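Local coordinates for thiol peroxidase (Mycobacterium tuberculosis, PDB 1XVQ), which reduces hydrogen peroxide and organic hydroperoxides to water and alcohols, probably with thioredoxin as electron donor, and so protects the cell against oxidative stress, at residues Arg7-Asn12 against Val147-Gln152; Ser46-Ile51 against Arg130-Ile135. All coordinates share one frame; numbering follows the deposited sequence.

Contact 1: Arg7-Asn12 against Val147-Gln152. With YT3 (yttrium (III) ion), chain D.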
ATOM      1  N   ARG A   7      19.871   5.771  -7.417  1.00 18.37           N
ATOM      2  CA  ARG A   7      18.483   6.012  -7.059  1.00 18.50           C
ATOM      3  C   ARG A   7      18.217   7.494  -6.858  1.00 14.43           C
ATOM      4  O   ARG A   7      18.789   8.101  -5.957  1.00 18.25           O
ATOM      5  CB  ARG A   7      18.136   5.252  -5.782  1.00 19.67           C
ATOM      6  CG  ARG A   7      16.655   5.373  -5.383  1.00 21.29           C
ATOM      7  CD  ARG A   7      16.384   4.578  -4.101  1.00 27.63           C
ATOM      8  NE  ARG A   7      15.051   4.836  -3.562  1.00 31.92           N
ATOM      9  CZ  ARG A   7      14.602   4.382  -2.389  1.00 39.06           C
ATOM     10  NH1 ARG A   7      15.373   3.632  -1.611  1.00 34.64           N
ATOM     11  NH2 ARG A   7      13.379   4.694  -1.985  1.00 39.05           N
ATOM     12  N   GLY A   8      17.364   8.064  -7.702  1.00 16.38           N
ATOM     13  CA  GLY A   8      17.024   9.472  -7.579  1.00 15.97           C
ATOM     14  C   GLY A   8      16.212   9.788  -6.319  1.00 18.66           C
ATOM     15  O   GLY A   8      15.503   8.932  -5.783  1.00 19.02           O
ATOM     16  N   ASN A   9      16.302  11.026  -5.848  1.00 18.37           N
ATOM     17  CA  ASN A   9      15.583  11.434  -4.640  1.00 21.32           C
ATOM     18  C   ASN A   9      14.097  11.499  -4.936  1.00 19.84           C
ATOM     19  O   ASN A   9      13.276  11.099  -4.117  1.00 21.55           O
ATOM     20  CB  ASN A   9      16.076  12.817  -4.171  1.00 23.98           C
ATOM     21  CG  ASN A   9      15.550  13.206  -2.787  1.00 23.75           C
ATOM     22  OD1 ASN A   9      15.025  14.303  -2.600  1.00 27.09           O
ATOM     23  ND2 ASN A   9      15.715  12.325  -1.816  1.00 20.50           N
ATOM     24  N   ALA A  10      13.747  12.007  -6.110  1.00 21.80           N
ATOM     25  CA  ALA A  10      12.331  12.138  -6.470  1.00 23.95           C
ATOM     26  C   ALA A  10      11.721  10.792  -6.865  1.00 23.52           C
ATOM     27  O   ALA A  10      12.320  10.025  -7.609  1.00 23.06           O
ATOM     28  CB  ALA A  10      12.179  13.125  -7.608  1.00 26.37           C
ATOM     29  N   ILE A  11      10.522  10.519  -6.359  1.00 20.87           N
ATOM     30  CA  ILE A  11       9.819   9.273  -6.679  1.00 21.04           C
ATOM     31  C   ILE A  11       9.045   9.510  -7.974  1.00 22.21           C
ATOM     32  O   ILE A  11       8.323  10.499  -8.101  1.00 25.93           O
ATOM     33  CB  ILE A  11       8.849   8.882  -5.510  1.00 18.84           C
ATOM     34  CG1 ILE A  11       9.655   8.636  -4.243  1.00 22.23           C
ATOM     35  CG2 ILE A  11       8.081   7.576  -5.819  1.00 20.28           C
ATOM     36  CD1 ILE A  11      10.683   7.502  -4.380  1.00 29.71           C
ATOM     37  N   ASN A  12       9.216   8.626  -8.955  1.00 18.91           N
ATOM     38  CA  ASN A  12       8.506   8.768 -10.225  1.00 18.90           C
ATOM     39  C   ASN A  12       7.738   7.483 -10.511  1.00 18.25           C
ATOM     40  O   ASN A  12       8.338   6.471 -10.837  1.00 18.46           O
ATOM     41  CB  ASN A  12       9.498   9.008 -11.376  1.00 20.99           C
ATOM     42  CG  ASN A  12       8.805   9.275 -12.710  1.00 28.60           C
ATOM     43  OD1 ASN A  12       9.404   9.109 -13.780  1.00 32.34           O
ATOM     44  ND2 ASN A  12       7.549   9.716 -12.650  1.00 30.07           N
ATOM     45  N   VAL A 147       4.374   9.058  -1.169  1.00 14.89           N
ATOM     46  CA  VAL A 147       5.494   9.764  -0.569  1.00 19.79           C
ATOM     47  C   VAL A 147       6.382  10.255  -1.713  1.00 21.42           C
ATOM     48  O   VAL A 147       6.890   9.470  -2.500  1.00 19.33           O
ATOM     49  CB  VAL A 147       6.258   8.862   0.396  1.00 17.69           C
ATOM     50  CG1 VAL A 147       7.377   9.662   1.072  1.00 19.58           C
ATOM     51  CG2 VAL A 147       5.308   8.303   1.453  1.00 16.61           C
ATOM     52  N   PRO A 148       6.553  11.585  -1.826  1.00 23.20           N
ATOM     53  CA  PRO A 148       7.351  12.217  -2.875  1.00 24.66           C
ATOM     54  C   PRO A 148       8.845  11.966  -2.915  1.00 23.49           C
ATOM     55  O   PRO A 148       9.445  12.100  -3.970  1.00 22.58           O
ATOM     56  CB  PRO A 148       7.043  13.700  -2.680  1.00 23.48           C
ATOM     57  CG  PRO A 148       6.993  13.789  -1.216  1.00 26.09           C
ATOM     58  CD  PRO A 148       6.088  12.610  -0.874  1.00 27.41           C
ATOM     59  N   GLU A 149       9.455  11.636  -1.788  1.00 23.98           N
ATOM     60  CA  GLU A 149      10.895  11.406  -1.805  1.00 26.08           C
ATOM     61  C   GLU A 149      11.233  10.095  -1.159  1.00 28.06           C
ATOM     62  O   GLU A 149      10.498   9.610  -0.304  1.00 24.71           O
ATOM     63  CB  GLU A 149      11.636  12.511  -1.072  1.00 28.71           C
ATOM     64  CG  GLU A 149      11.367  13.851  -1.604  1.00 27.94           C
ATOM     65  CD  GLU A 149      11.767  14.912  -0.602  1.00 31.29           C
ATOM     66  OE1 GLU A 149      11.453  16.071  -0.861  1.00 27.71           O
ATOM     67  OE2 GLU A 149      12.380  14.575   0.436  1.00 35.78           O
ATOM     68  N   ILE A 150      12.378   9.545  -1.552  1.00 27.59           N
ATOM     69  CA  ILE A 150      12.820   8.253  -1.051  1.00 29.38           C
ATOM     70  C   ILE A 150      12.971   8.101   0.466  1.00 33.66           C
ATOM     71  O   ILE A 150      12.562   7.083   1.027  1.00 36.21           O
ATOM     72  CB  ILE A 150      14.149   7.832  -1.754  1.00 27.58           C
ATOM     73  CG1 ILE A 150      15.198   8.919  -1.563  1.00 24.56           C
ATOM     74  CG2 ILE A 150      13.905   7.643  -3.251  1.00 28.13           C
ATOM     75  CD1 ILE A 150      16.585   8.560  -2.112  1.00 26.67           C
ATOM     76  N   ALA A 151      13.546   9.088   1.139  1.00 35.43           N
ATOM     77  CA  ALA A 151      13.740   8.962   2.580  1.00 37.88           C
ATOM     78  C   ALA A 151      12.744   9.756   3.424  1.00 40.05           C
ATOM     79  O   ALA A 151      13.070  10.206   4.524  1.00 41.61           O
ATOM     80  CB  ALA A 151      15.167   9.363   2.949  1.00 40.79           C
ATOM     81  N   GLN A 152      11.525   9.918   2.923  1.00 38.94           N
ATOM     82  CA  GLN A 152      10.513  10.664   3.661  1.00 38.10           C
ATOM     83  C   GLN A 152       9.542   9.684   4.314  1.00 37.64           C
ATOM     84  O   GLN A 152       9.165   8.675   3.715  1.00 37.56           O
ATOM     85  CB  GLN A 152       9.781  11.609   2.712  1.00 38.72           C
ATOM     86  CG  GLN A 152       8.889  12.622   3.394  1.00 40.97           C
ATOM     87  CD  GLN A 152       8.284  13.608   2.409  1.00 43.51           C
ATOM     88  OE1 GLN A 152       9.001  14.262   1.643  1.00 44.22           O
ATOM     89  NE2 GLN A 152       6.962  13.723   2.425  1.00 42.34           N
TER
HETATM   90  Y   YT3 D 203      13.076  17.726  -0.741  1.00 42.41           Y
HETATM   91  O   HOH W   1      10.954   4.836  -0.427  1.00 33.60           O
HETATM   92  O   HOH W   2      14.640  11.991   0.571  1.00 31.95           O
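Ile150 lies against Arg7 and Asn9 where the loop before the first strand of this thioredoxin-fold protein meets the loop between strand 141-146 and helix 156-165. The backbones join in a single beta bridge, Ala10 with Glu149, and a type I beta turn from Glu149 to Gln152 then carries segment 147-152 away. Two hydrogen bonds flank the bridge: Ile150 N gives to Asn9 O, in the plane of that carbonyl, and Ile11 N gives to Pro148 O over 3.1 Å from above its carbonyl plane.

From the backbone outward, each atom of Ile150 meets its own set of neighbours. CB sits over one face of the Arg7 guanidinium, 3.2 Å from Arg7 NH2. CG2 touches Arg7 NE on one flank and Ile11 CD1 on another, and the 3.4 Å between Ile150 CG2 and Ile11 CD1 is tight for two methyls. CG1 stands between the backbone N and the carbonyl carbon (chi1 56°), facing Asn9 ND2 at 3.5 Å; the tip, CD1, ends 3.8 Å from Gly8 O. A branched isoleucine suits this place because its two arms can serve two neighbours, while the extended Arg7 side chain slides past it in the opposite direction, touching it chiefly with the guanidinium end.

Two waters bridge the segments. One takes a weak bond from Arg7 NH2 and donates to Ile150 O; the other accepts from Asn9 ND2 at 2.6 Å and from Ala151 N at 3.2 Å.

Contact 2: Ser46-Ile51 against Arg130-Ile135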
ATOM      1  N   SER A  46     -13.755  -0.434   5.983  1.00 15.16           N
ATOM      2  CA  SER A  46     -12.709   0.526   5.633  1.00 17.07           C
ATOM      3  C   SER A  46     -11.440  -0.287   5.428  1.00 14.51           C
ATOM      4  O   SER A  46     -11.213  -1.314   6.087  1.00 14.18           O
ATOM      5  CB  SER A  46     -12.522   1.568   6.741  1.00 15.78           C
ATOM      6  OG  SER A  46     -12.288   0.942   7.994  1.00 26.28           O
ATOM      7  N   VAL A  47     -10.613   0.150   4.487  1.00 13.50           N
ATOM      8  CA  VAL A  47      -9.396  -0.566   4.171  1.00 12.01           C
ATOM      9  C   VAL A  47      -8.216   0.376   4.077  1.00 13.54           C
ATOM     10  O   VAL A  47      -8.301   1.437   3.456  1.00 14.56           O
ATOM     11  CB  VAL A  47      -9.515  -1.295   2.802  1.00  9.37           C
ATOM     12  CG1 VAL A  47      -8.224  -2.045   2.476  1.00 11.36           C
ATOM     13  CG2 VAL A  47     -10.669  -2.287   2.847  1.00 15.76           C
ATOM     14  N   LEU A  48      -7.126  -0.024   4.712  1.00 11.50           N
ATOM     15  CA  LEU A  48      -5.886   0.744   4.649  1.00 12.35           C
ATOM     16  C   LEU A  48      -4.928  -0.051   3.761  1.00 10.44           C
ATOM     17  O   LEU A  48      -4.568  -1.177   4.103  1.00 11.43           O
ATOM     18  CB  LEU A  48      -5.244   0.903   6.046  1.00 14.05           C
ATOM     19  CG  LEU A  48      -3.742   1.292   5.992  1.00 17.96           C
ATOM     20  CD1 LEU A  48      -3.640   2.644   5.330  1.00 19.54           C
ATOM     21  CD2 LEU A  48      -3.102   1.314   7.403  1.00 22.58           C
ATOM     22  N   LEU A  49      -4.558   0.507   2.599  1.00 10.31           N
ATOM     23  CA  LEU A  49      -3.572  -0.132   1.733  1.00  8.74           C
ATOM     24  C   LEU A  49      -2.256   0.550   2.105  1.00  8.21           C
ATOM     25  O   LEU A  49      -2.052   1.738   1.809  1.00  9.09           O
ATOM     26  CB  LEU A  49      -3.869   0.129   0.251  1.00  9.23           C
ATOM     27  CG  LEU A  49      -5.251  -0.322  -0.212  1.00 12.06           C
ATOM     28  CD1 LEU A  49      -5.470   0.165  -1.663  1.00 11.57           C
ATOM     29  CD2 LEU A  49      -5.341  -1.849  -0.105  1.00 10.36           C
ATOM     30  N   ASN A  50      -1.378  -0.212   2.752  1.00 10.08           N
ATOM     31  CA  ASN A  50      -0.088   0.295   3.233  1.00 10.33           C
ATOM     32  C   ASN A  50       0.844  -0.332   2.221  1.00  9.18           C
ATOM     33  O   ASN A  50       1.125  -1.514   2.252  1.00 10.92           O
ATOM     34  CB  ASN A  50       0.143  -0.252   4.644  1.00 10.86           C
ATOM     35  CG  ASN A  50       1.033   0.615   5.486  1.00 15.01           C
ATOM     36  OD1 ASN A  50       1.241   0.315   6.669  1.00 18.75           O
ATOM     37  ND2 ASN A  50       1.563   1.687   4.918  1.00 10.56           N
ATOM     38  N   ILE A  51       1.305   0.501   1.311  1.00  8.54           N
ATOM     39  CA  ILE A  51       2.093   0.045   0.171  1.00  7.30           C
ATOM     40  C   ILE A  51       3.580   0.262   0.301  1.00  8.23           C
ATOM     41  O   ILE A  51       4.024   1.384   0.605  1.00  9.95           O
ATOM     42  CB  ILE A  51       1.584   0.764  -1.065  1.00  6.81           C
ATOM     43  CG1 ILE A  51       0.061   0.575  -1.154  1.00  7.71           C
ATOM     44  CG2 ILE A  51       2.290   0.200  -2.354  1.00  7.09           C
ATOM     45  CD1 ILE A  51      -0.624   1.601  -2.098  1.00  9.10           C
ATOM     46  N   ARG A 130       6.505   3.701  -1.872  1.00  9.60           N
ATOM     47  CA  ARG A 130       5.924   3.849  -0.526  1.00  9.32           C
ATOM     48  C   ARG A 130       4.692   4.775  -0.660  1.00  9.96           C
ATOM     49  O   ARG A 130       4.779   5.908  -1.146  1.00 10.77           O
ATOM     50  CB  ARG A 130       6.915   4.487   0.431  1.00  8.78           C
ATOM     51  CG  ARG A 130       6.386   4.493   1.882  1.00 14.34           C
ATOM     52  CD  ARG A 130       6.409   3.096   2.511  1.00 15.13           C
ATOM     53  NE  ARG A 130       5.868   3.103   3.879  1.00 14.88           N
ATOM     54  CZ  ARG A 130       4.600   2.840   4.197  1.00 17.87           C
ATOM     55  NH1 ARG A 130       3.693   2.530   3.256  1.00 12.83           N
ATOM     56  NH2 ARG A 130       4.218   2.896   5.471  1.00 18.59           N
ATOM     57  N   ALA A 131       3.538   4.292  -0.220  1.00  9.97           N
ATOM     58  CA  ALA A 131       2.320   5.068  -0.379  1.00 10.36           C
ATOM     59  C   ALA A 131       1.251   4.540   0.550  1.00  7.79           C
ATOM     60  O   ALA A 131       1.339   3.421   1.049  1.00  8.92           O
ATOM     61  CB  ALA A 131       1.834   4.935  -1.817  1.00  7.70           C
ATOM     62  N   ILE A 132       0.244   5.369   0.762  1.00 10.09           N
ATOM     63  CA  ILE A 132      -0.880   4.998   1.599  1.00 10.22           C
ATOM     64  C   ILE A 132      -2.164   5.357   0.882  1.00  9.71           C
ATOM     65  O   ILE A 132      -2.315   6.460   0.359  1.00 10.35           O
ATOM     66  CB  ILE A 132      -0.834   5.719   2.985  1.00 12.00           C
ATOM     67  CG1 ILE A 132       0.238   5.045   3.877  1.00 14.00           C
ATOM     68  CG2 ILE A 132      -2.191   5.640   3.667  1.00 13.17           C
ATOM     69  CD1 ILE A 132       0.487   5.742   5.236  1.00 26.00           C
ATOM     70  N   VAL A 133      -3.087   4.401   0.822  1.00 10.64           N
ATOM     71  CA  VAL A 133      -4.388   4.689   0.243  1.00  8.48           C
ATOM     72  C   VAL A 133      -5.411   4.183   1.237  1.00  8.57           C
ATOM     73  O   VAL A 133      -5.339   3.045   1.658  1.00 11.45           O
ATOM     74  CB  VAL A 133      -4.605   3.975  -1.116  1.00 11.49           C
ATOM     75  CG1 VAL A 133      -6.071   4.146  -1.568  1.00 12.59           C
ATOM     76  CG2 VAL A 133      -3.658   4.556  -2.151  1.00 11.64           C
ATOM     77  N   VAL A 134      -6.347   5.050   1.612  1.00 10.63           N
ATOM     78  CA  VAL A 134      -7.415   4.662   2.530  1.00 10.13           C
ATOM     79  C   VAL A 134      -8.710   4.604   1.751  1.00 10.59           C
ATOM     80  O   VAL A 134      -9.063   5.539   1.017  1.00  9.80           O
ATOM     81  CB  VAL A 134      -7.580   5.662   3.706  1.00 11.55           C
ATOM     82  CG1 VAL A 134      -8.804   5.257   4.578  1.00 14.60           C
ATOM     83  CG2 VAL A 134      -6.305   5.666   4.551  1.00 13.73           C
ATOM     84  N   ILE A 135      -9.383   3.460   1.863  1.00 10.07           N
ATOM     85  CA  ILE A 135     -10.673   3.255   1.202  1.00 10.49           C
ATOM     86  C   ILE A 135     -11.741   3.271   2.295  1.00 11.93           C
ATOM     87  O   ILE A 135     -11.646   2.521   3.265  1.00 13.05           O
ATOM     88  CB  ILE A 135     -10.722   1.913   0.459  1.00  9.96           C
ATOM     89  CG1 ILE A 135      -9.580   1.847  -0.558  1.00 11.76           C
ATOM     90  CG2 ILE A 135     -12.085   1.779  -0.277  1.00  9.14           C
ATOM     91  CD1 ILE A 135      -9.393   0.465  -1.192  1.00 17.95           C
TER
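Leu49 and Val133 form the middle of this contact, side by side and pointing the same way, in two neighbouring antiparallel strands of the central sheet of the thioredoxin fold. Leu49 CD1 lies 3.9 Å from Val133 CB and, slanting across to the next residue on the same face, 4.0 Å from Ile135 CD1. Val47, Ile51 and Ala131 extend this apolar face; the small Ala131 meets Ile51 CD1 with its CB alone.

On the other face Leu48 CD1 rests 3.7 Å from Ile132 CG2. Helix 62-73 packs there through Phe67, which touches Leu48, Asn50 and Ile132, while helix 156-165 reaches Ile132 and Val134. Phe42, Tyr115 and Leu128 of loops touch the face of Val47, Leu49 and Ile51. Beta-branched valine and isoleucine favour extended backbone; the leucines add reach.

Between the faces the backbones are laced through the hydrogen-bonded pairs Val47-Ile135, Leu49-Val133 and Ile51-Ala131, with Leu49 N 2.8 Å from Val133 O. Buried peptide groups thereby find partners within the sheet.

The polar edge lies at Arg130, whose side chain comes within about 10 Å of that of Cys60, the predicted peroxidatic residue. A bend at chi2 (73°) turns CD back toward strand 47-51; beyond it, NH2 bonds to Tyr156 OH and the guanidinium makes a cation-pi contact with Phe52. Arginine suits this edge by having several donors to distribute. Ile51 O is gripped twice, by Ala131 N at 3.1 Å and by Arg130 NH1 at 2.9 Å, and the two donors approach from opposite faces of its carbonyl plane.

Contact 2 belongs to the core and contact 1 to the surface, their centres 18 Å apart, and along the chain contact 2 is nested inside the loop closed by contact 1. In contact 2 a regular ladder between strands 47-51 and 131-135 pairs with aliphatic packing on two faces; in contact 1 two irregular loops share one bridge, whose two backbone bonds are supplemented by water bridges from polar side chains. Each contact places an arginine at its margin, one beside water and one in the neighbourhood of the predicted active site. They also meet directly: Val147 N lies 3.2 Å from Arg130 O, a probable hydrogen bond joining the loop to the sheet.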